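Local coordinates for CRISPR-associated protein,CRISPR-associated endonuclease Cas9 (Corynebacterium diphtheriae, PDB 6JOO), which uses a guide RNA to recognise and cleave matching DNA of invading genetic elements, as part of bacterial CRISPR adaptive immunity, at residues L36-I40 / R643-N649; I845-R849 / L861-M866. One frame throughout, in Å; residues are numbered along the deposited sequence.

Contact 1: L36-I40 / R643-N649. With nucleotides of chain B.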
loop_
_atom_site.group_PDB
_atom_site.type_symbol
_atom_site.label_atom_id
_atom_site.label_comp_id
_atom_site.label_asym_id
_atom_site.label_seq_id
_atom_site.Cartn_x
_atom_site.Cartn_y
_atom_site.Cartn_z
ATOM N N LEU A 36 22.938 14.000 17.181
ATOM C CA LEU A 36 21.654 13.899 17.867
ATOM C C LEU A 36 20.562 14.174 16.843
ATOM O O LEU A 36 20.467 15.286 16.315
ATOM C CB LEU A 36 21.571 14.873 19.039
ATOM C CG LEU A 36 22.601 14.655 20.145
ATOM C CD1 LEU A 36 22.390 15.650 21.274
ATOM C CD2 LEU A 36 22.533 13.227 20.663
ATOM N N VAL A 37 19.744 13.163 16.561
ATOM C CA VAL A 37 18.756 13.239 15.493
ATOM C C VAL A 37 17.431 12.691 16.006
ATOM O O VAL A 37 17.378 11.570 16.526
ATOM C CB VAL A 37 19.211 12.470 14.239
ATOM C CG1 VAL A 37 18.048 12.279 13.282
ATOM C CG2 VAL A 37 20.357 13.210 13.555
ATOM N N SER A 38 16.368 13.485 15.874
ATOM C CA SER A 38 14.998 13.041 16.124
ATOM C C SER A 38 14.336 12.887 14.758
ATOM O O SER A 38 13.761 13.829 14.216
ATOM C CB SER A 38 14.245 14.029 17.010
ATOM O OG SER A 38 14.830 14.130 18.297
ATOM N N HIS A 39 14.435 11.686 14.193
ATOM C CA HIS A 39 13.928 11.435 12.850
ATOM C C HIS A 39 12.433 11.149 12.892
ATOM O O HIS A 39 11.976 10.286 13.647
ATOM C CB HIS A 39 14.672 10.264 12.209
ATOM C CG HIS A 39 14.345 10.058 10.764
ATOM N ND1 HIS A 39 13.351 9.201 10.338
ATOM C CD2 HIS A 39 14.882 10.598 9.643
ATOM C CE1 HIS A 39 13.291 9.222 9.019
ATOM N NE2 HIS A 39 14.208 10.061 8.572
ATOM N N ILE A 40 11.674 11.870 12.073
ATOM C CA ILE A 40 10.227 11.718 11.986
ATOM C C ILE A 40 9.886 11.031 10.670
ATOM O O ILE A 40 10.490 11.324 9.630
ATOM C CB ILE A 40 9.519 13.080 12.103
ATOM C CG1 ILE A 40 10.108 13.895 13.260
ATOM C CG2 ILE A 40 8.024 12.891 12.285
ATOM C CD1 ILE A 40 9.758 13.373 14.649
ATOM N N ARG A 643 21.548 22.382 18.598
ATOM C CA ARG A 643 22.262 21.411 17.782
ATOM C C ARG A 643 21.535 20.077 17.681
ATOM O O ARG A 643 22.001 19.189 16.958
ATOM C CB ARG A 643 23.676 21.185 18.329
ATOM C CG ARG A 643 24.533 22.444 18.370
ATOM C CD ARG A 643 26.002 22.159 18.054
ATOM N NE ARG A 643 26.626 21.234 18.999
ATOM C CZ ARG A 643 27.023 20.002 18.692
ATOM N NH1 ARG A 643 26.866 19.538 17.460
ATOM N NH2 ARG A 643 27.583 19.234 19.618
ATOM N N VAL A 644 20.419 19.913 18.383
ATOM C CA VAL A 644 19.596 18.715 18.250
ATOM C C VAL A 644 18.796 18.839 16.961
ATOM O O VAL A 644 18.022 19.787 16.785
ATOM C CB VAL A 644 18.674 18.540 19.463
ATOM C CG1 VAL A 644 17.956 17.206 19.394
ATOM C CG2 VAL A 644 19.471 18.659 20.751
ATOM N N VAL A 645 18.985 17.889 16.053
ATOM C CA VAL A 645 18.431 17.967 14.707
ATOM C C VAL A 645 17.128 17.179 14.658
ATOM O O VAL A 645 17.105 15.980 14.960
ATOM C CB VAL A 645 19.433 17.451 13.663
ATOM C CG1 VAL A 645 18.747 17.240 12.325
ATOM C CG2 VAL A 645 20.582 18.434 13.517
ATOM N N VAL A 646 16.046 17.856 14.281
ATOM C CA VAL A 646 14.768 17.224 13.978
ATOM C C VAL A 646 14.604 17.254 12.467
ATOM O O VAL A 646 14.553 18.336 11.868
ATOM C CB VAL A 646 13.597 17.939 14.669
ATOM C CG1 VAL A 646 12.309 17.162 14.459
ATOM C CG2 VAL A 646 13.881 18.125 16.145
HETATM N N MSE A 647 14.531 16.077 11.848
HETATM C CA MSE A 647 14.454 15.997 10.392
HETATM C C MSE A 647 13.614 14.830 9.880
HETATM O O MSE A 647 13.279 13.908 10.627
HETATM C CB MSE A 647 15.852 15.892 9.796
HETATM C CG MSE A 647 16.505 14.545 10.024
HETATM SE SE MSE A 647 18.159 14.389 9.022
HETATM C CE MSE A 647 18.499 12.489 9.306
ATOM N N SER A 648 13.289 14.882 8.589
ATOM C CA SER A 648 12.533 13.834 7.920
ATOM C C SER A 648 12.985 13.766 6.470
ATOM O O SER A 648 13.537 14.726 5.926
ATOM C CB SER A 648 11.024 14.089 7.996
ATOM O OG SER A 648 10.607 14.276 9.336
ATOM N N ASN A 649 12.748 12.615 5.850
ATOM C CA ASN A 649 13.090 12.439 4.450
ATOM C C ASN A 649 12.034 13.088 3.564
ATOM O O ASN A 649 10.927 13.409 4.002
ATOM C CB ASN A 649 13.224 10.958 4.110
ATOM C CG ASN A 649 14.339 10.285 4.880
ATOM O OD1 ASN A 649 15.004 10.911 5.707
ATOM N ND2 ASN A 649 14.547 9.003 4.617
ATOM P P G B 77 12.340 4.706 0.370
ATOM O OP1 G B 77 13.010 4.676 -0.957
ATOM O OP2 G B 77 13.075 5.179 1.571
ATOM O "O5'" G B 77 11.011 5.585 0.302
ATOM C "C5'" G B 77 10.550 6.128 -0.933
ATOM C "C4'" G B 77 10.599 7.641 -0.957
ATOM O "O4'" G B 77 9.838 8.177 0.158
ATOM C "C3'" G B 77 11.990 8.273 -0.868
ATOM O "O3'" G B 77 12.026 9.435 -1.690
ATOM C "C2'" G B 77 12.075 8.694 0.593
ATOM O "O2'" G B 77 12.976 9.750 0.847
ATOM C "C1'" G B 77 10.635 9.104 0.864
ATOM N N9 G B 77 10.247 9.075 2.272
ATOM C C8 G B 77 10.519 8.105 3.203
ATOM N N7 G B 77 10.029 8.385 4.378
ATOM C C5 G B 77 9.397 9.609 4.206
ATOM C C6 G B 77 8.683 10.415 5.128
ATOM O O6 G B 77 8.465 10.193 6.326
ATOM N N1 G B 77 8.205 11.582 4.532
ATOM C C2 G B 77 8.389 11.925 3.214
ATOM N N2 G B 77 7.853 13.090 2.817
ATOM N N3 G B 77 9.054 11.181 2.345
ATOM C C4 G B 77 9.523 10.048 2.909
#
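The backbones of 36-40 and 643-649 run side by side in the same direction: the strand axes approach to 4.7 Å at 20°, and three consecutive parallel bridges pair Val37 with Val645, Ser38 with Val646 and His39 with Met647. Hydrogen bonds alternate in direction, as parallel pairing requires: Val645 N to Leu36 O (3.0 Å), Ser38 N to Val645 O (2.8 Å), a weak one from Met647 N to Ser38 O (3.4 Å), then Ile40 N to Met647 O (3.0 Å). CA-H...O contacts fill the gaps.

Val37, His39, Val645 and Met647 share one face; Val37 CG1 meets the CE of selenomethionine Met647 at 4.0 Å. Ser38 and Val646 occupy the other, where Ile40 CG1 packs on Val646 CG1 at 4.1 Å. Beyond the strand, Asn649 O comes within 3.0 Å of C2 of guanine G77 in the guide RNA, chain B.

Segment 36-40 lies in the N-terminal part of this engineered fusion and 643-649 in the C-terminal part, within RuvC subdomain 3. The mixed sheet of the discontinuous RuvC-like domain contains the RNase H order 3-2-1-4-5, with 645-647 added as a sixth, edge strand beside 30-40. Strand 30-40 also bonds to strand 16-24, at Leu19 and Val17. Helix 569-577 covers the Ser38 face, the Ser38 hydroxyl bonding to Ala571 and Arg567; helix 470-490 meets His39 through Thr478.

Contact 2: I845-R849 / L861-M866. With nucleotides of chain C.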
loop_
_atom_site.group_PDB
_atom_site.type_symbol
_atom_site.label_atom_id
_atom_site.label_comp_id
_atom_site.label_asym_id
_atom_site.label_seq_id
_atom_site.Cartn_x
_atom_site.Cartn_y
_atom_site.Cartn_z
ATOM N N ILE A 845 10.252 31.109 17.001
ATOM C CA ILE A 845 10.315 29.905 16.180
ATOM C C ILE A 845 10.907 30.295 14.835
ATOM O O ILE A 845 10.251 30.967 14.030
ATOM C CB ILE A 845 8.932 29.263 16.009
ATOM C CG1 ILE A 845 8.242 29.117 17.365
ATOM C CG2 ILE A 845 9.055 27.922 15.306
ATOM C CD1 ILE A 845 6.789 28.703 17.272
ATOM N N ARG A 846 12.147 29.879 14.581
ATOM C CA ARG A 846 12.799 30.190 13.321
ATOM C C ARG A 846 12.984 28.980 12.418
ATOM O O ARG A 846 13.359 29.153 11.255
ATOM C CB ARG A 846 14.159 30.861 13.571
ATOM C CG ARG A 846 15.103 30.076 14.458
ATOM C CD ARG A 846 16.283 30.936 14.898
ATOM N NE ARG A 846 17.085 31.409 13.772
ATOM C CZ ARG A 846 18.157 30.779 13.303
ATOM N NH1 ARG A 846 18.829 31.282 12.276
ATOM N NH2 ARG A 846 18.561 29.646 13.861
ATOM N N ARG A 847 12.715 27.770 12.903
ATOM C CA ARG A 847 12.810 26.561 12.093
ATOM C C ARG A 847 11.407 26.038 11.808
ATOM O O ARG A 847 10.686 25.647 12.733
ATOM C CB ARG A 847 13.659 25.494 12.788
ATOM C CG ARG A 847 15.115 25.888 12.976
ATOM C CD ARG A 847 16.031 24.674 12.931
ATOM N NE ARG A 847 17.361 24.983 13.452
ATOM C CZ ARG A 847 18.387 25.386 12.710
ATOM N NH1 ARG A 847 19.554 25.646 13.283
ATOM N NH2 ARG A 847 18.251 25.529 11.400
ATOM N N TRP A 848 11.031 26.021 10.529
ATOM C CA TRP A 848 9.700 25.617 10.103
ATOM C C TRP A 848 9.796 24.492 9.083
ATOM O O TRP A 848 10.842 24.268 8.470
ATOM C CB TRP A 848 8.919 26.796 9.509
ATOM C CG TRP A 848 8.669 27.898 10.489
ATOM C CD1 TRP A 848 9.547 28.870 10.872
ATOM C CD2 TRP A 848 7.462 28.136 11.220
ATOM N NE1 TRP A 848 8.961 29.699 11.796
ATOM C CE2 TRP A 848 7.679 29.271 12.027
ATOM C CE3 TRP A 848 6.215 27.504 11.269
ATOM C CZ2 TRP A 848 6.700 29.787 12.872
ATOM C CZ3 TRP A 848 5.242 28.015 12.111
ATOM C CH2 TRP A 848 5.490 29.147 12.901
ATOM N N ARG A 849 8.677 23.789 8.907
ATOM C CA ARG A 849 8.570 22.653 8.002
ATOM C C ARG A 849 7.450 22.891 6.997
ATOM O O ARG A 849 6.383 23.402 7.350
ATOM C CB ARG A 849 8.306 21.355 8.774
ATOM C CG ARG A 849 8.160 20.127 7.894
ATOM C CD ARG A 849 7.618 18.948 8.681
ATOM N NE ARG A 849 6.409 19.300 9.419
ATOM C CZ ARG A 849 6.294 19.240 10.741
ATOM N NH1 ARG A 849 5.152 19.583 11.324
ATOM N NH2 ARG A 849 7.314 18.825 11.480
ATOM N N LEU A 861 2.874 26.049 6.616
ATOM C CA LEU A 861 4.039 25.794 7.447
ATOM C C LEU A 861 3.618 25.507 8.879
ATOM O O LEU A 861 2.632 26.052 9.379
ATOM C CB LEU A 861 5.005 26.979 7.431
ATOM C CG LEU A 861 5.388 27.525 6.058
ATOM C CD1 LEU A 861 6.386 28.664 6.203
ATOM C CD2 LEU A 861 5.949 26.419 5.176
ATOM N N ARG A 862 4.390 24.655 9.540
ATOM C CA ARG A 862 4.213 24.297 10.927
ATOM C C ARG A 862 5.582 24.321 11.618
ATOM O O ARG A 862 6.604 24.162 10.955
ATOM C CB ARG A 862 3.583 22.905 11.083
ATOM C CG ARG A 862 2.115 22.850 10.710
ATOM C CD ARG A 862 1.475 21.559 11.199
ATOM N NE ARG A 862 0.066 21.462 10.824
ATOM C CZ ARG A 862 -0.372 20.868 9.719
ATOM N NH1 ARG A 862 0.491 20.316 8.878
ATOM N NH2 ARG A 862 -1.672 20.822 9.455
ATOM N N PRO A 863 5.600 24.547 12.924
ATOM C CA PRO A 863 6.890 24.513 13.639
ATOM C C PRO A 863 7.556 23.153 13.491
ATOM O O PRO A 863 6.926 22.108 13.672
ATOM C CB PRO A 863 6.487 24.802 15.091
ATOM C CG PRO A 863 5.201 25.548 14.984
ATOM C CD PRO A 863 4.493 24.954 13.801
ATOM N N LEU A 864 8.848 23.174 13.147
ATOM C CA LEU A 864 9.547 21.932 12.820
ATOM C C LEU A 864 9.703 21.031 14.040
ATOM O O LEU A 864 9.530 19.810 13.940
ATOM C CB LEU A 864 10.917 22.242 12.209
ATOM C CG LEU A 864 11.922 21.093 12.043
ATOM C CD1 LEU A 864 11.363 19.987 11.155
ATOM C CD2 LEU A 864 13.251 21.603 11.495
ATOM N N GLN A 865 10.023 21.609 15.198
ATOM C CA GLN A 865 10.435 20.849 16.370
ATOM C C GLN A 865 9.286 20.551 17.329
ATOM O O GLN A 865 9.538 20.204 18.489
ATOM C CB GLN A 865 11.552 21.594 17.108
ATOM C CG GLN A 865 12.806 21.844 16.278
ATOM C CD GLN A 865 13.750 22.846 16.923
ATOM O OE1 GLN A 865 13.353 23.618 17.796
ATOM N NE2 GLN A 865 15.007 22.837 16.492
HETATM N N MSE A 866 8.039 20.665 16.882
HETATM C CA MSE A 866 6.917 20.475 17.801
HETATM C C MSE A 866 5.899 19.444 17.322
HETATM O O MSE A 866 5.747 19.209 16.125
HETATM C CB MSE A 866 6.217 21.805 18.058
HETATM C CG MSE A 866 7.132 22.833 18.670
HETATM SE SE MSE A 866 6.362 24.600 18.734
HETATM C CE MSE A 866 8.031 25.610 18.788
ATOM P P DG C 2 -2.010 19.161 6.453
ATOM O OP1 DG C 2 -0.549 19.385 6.370
ATOM O OP2 DG C 2 -2.852 20.093 7.241
ATOM O "O5'" DG C 2 -2.610 19.044 4.972
ATOM C "C5'" DG C 2 -1.880 18.361 3.963
ATOM C "C4'" DG C 2 -2.733 18.144 2.725
ATOM O "O4'" DG C 2 -3.964 17.492 3.106
ATOM C "C3'" DG C 2 -3.155 19.412 1.998
ATOM O "O3'" DG C 2 -2.164 19.779 1.039
ATOM C "C2'" DG C 2 -4.448 18.974 1.320
ATOM C "C1'" DG C 2 -5.039 17.997 2.335
ATOM N N9 DG C 2 -6.026 18.587 3.243
ATOM C C8 DG C 2 -5.821 19.001 4.539
ATOM N N7 DG C 2 -6.894 19.478 5.110
ATOM C C5 DG C 2 -7.876 19.367 4.135
ATOM C C6 DG C 2 -9.245 19.722 4.175
ATOM O O6 DG C 2 -9.883 20.220 5.112
ATOM N N1 DG C 2 -9.883 19.444 2.971
ATOM C C2 DG C 2 -9.276 18.892 1.871
ATOM N N2 DG C 2 -10.055 18.697 0.799
ATOM N N3 DG C 2 -7.994 18.555 1.819
ATOM C C4 DG C 2 -7.358 18.819 2.981
#
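Arg849, with 129 Å² covered, is the residue most buried by this contact. Its backbone forms the hydrogen-bonded antiparallel pair with Arg862, Arg849 N to Arg862 O at 2.9 Å and Arg862 N to Arg849 O at 3.2 Å. Both side chains leave on the same face: Arg849 folds back over its partner, NH1 lying 3.7 Å from Arg862 CB, and Asp851 forms salt bridges with both guanidinium groups. The end of Arg862 leads away instead to the DNA, donating from NH1 to OP1 (2.9 Å) and from NH2 to OP2 (2.6 Å) of nucleotide DG2 in chain C, a bidentate grip on the phosphate.

Leu864 (86 Å²) extends the pairing past the strand end. Its N donates to Arg847 O at 3.1 Å, while its side chain spans two arginines, CD2 to Arg847 CB and CD1 to Arg849 CB, each at 4.1 Å. Here the chain leaves the strand through a type I turn, Pro863 to Met866.

Trp848 (83 Å²) starts away from the partner, but its indole returns: CZ3 touches Pro863 CD at 3.6 Å, CE3 reaches Leu861 CB at 4.1 Å, and NE1 bonds to Ile845 O at 2.9 Å.

The axes of the short pieces 847-849 and 861-863 lie at 131°, short of an antiparallel 180°, so the hairpin is twisted here. Both segments lie in the C-terminal part of the fusion, within the Cas9 C-terminal domain. Strand 822-824 continues the sheet beside 847-855; helix 877-884 meets Trp848 and Pro863 through Ile882, and helix 833-842 packs on Ile845 and Met866.

Both segments of contact 1 come before either segment of contact 2 in the sequence, yet their centres lie about 12 Å apart. They belong to different sheets: the mixed RuvC sheet for 36-40 / 643-649, the antiparallel C-terminal-domain sheet for 845-849 / 861-866. Direct packing joins them, Val646 O to Leu864 CD2 at 3.5 Å and Val646 CG2 to Gln865 CG at 3.9 Å. Shared neighbours add evidence of a domain interface: Arg567 meets both Ile40 and the Gln865 backbone, and Arg906 touches Val645 and Arg847. Gln865 also hydrogen-bonds to Asp642, immediately before 643-649. The edge strand of the RuvC sheet therefore abuts the DNA-contacting C-terminal domain.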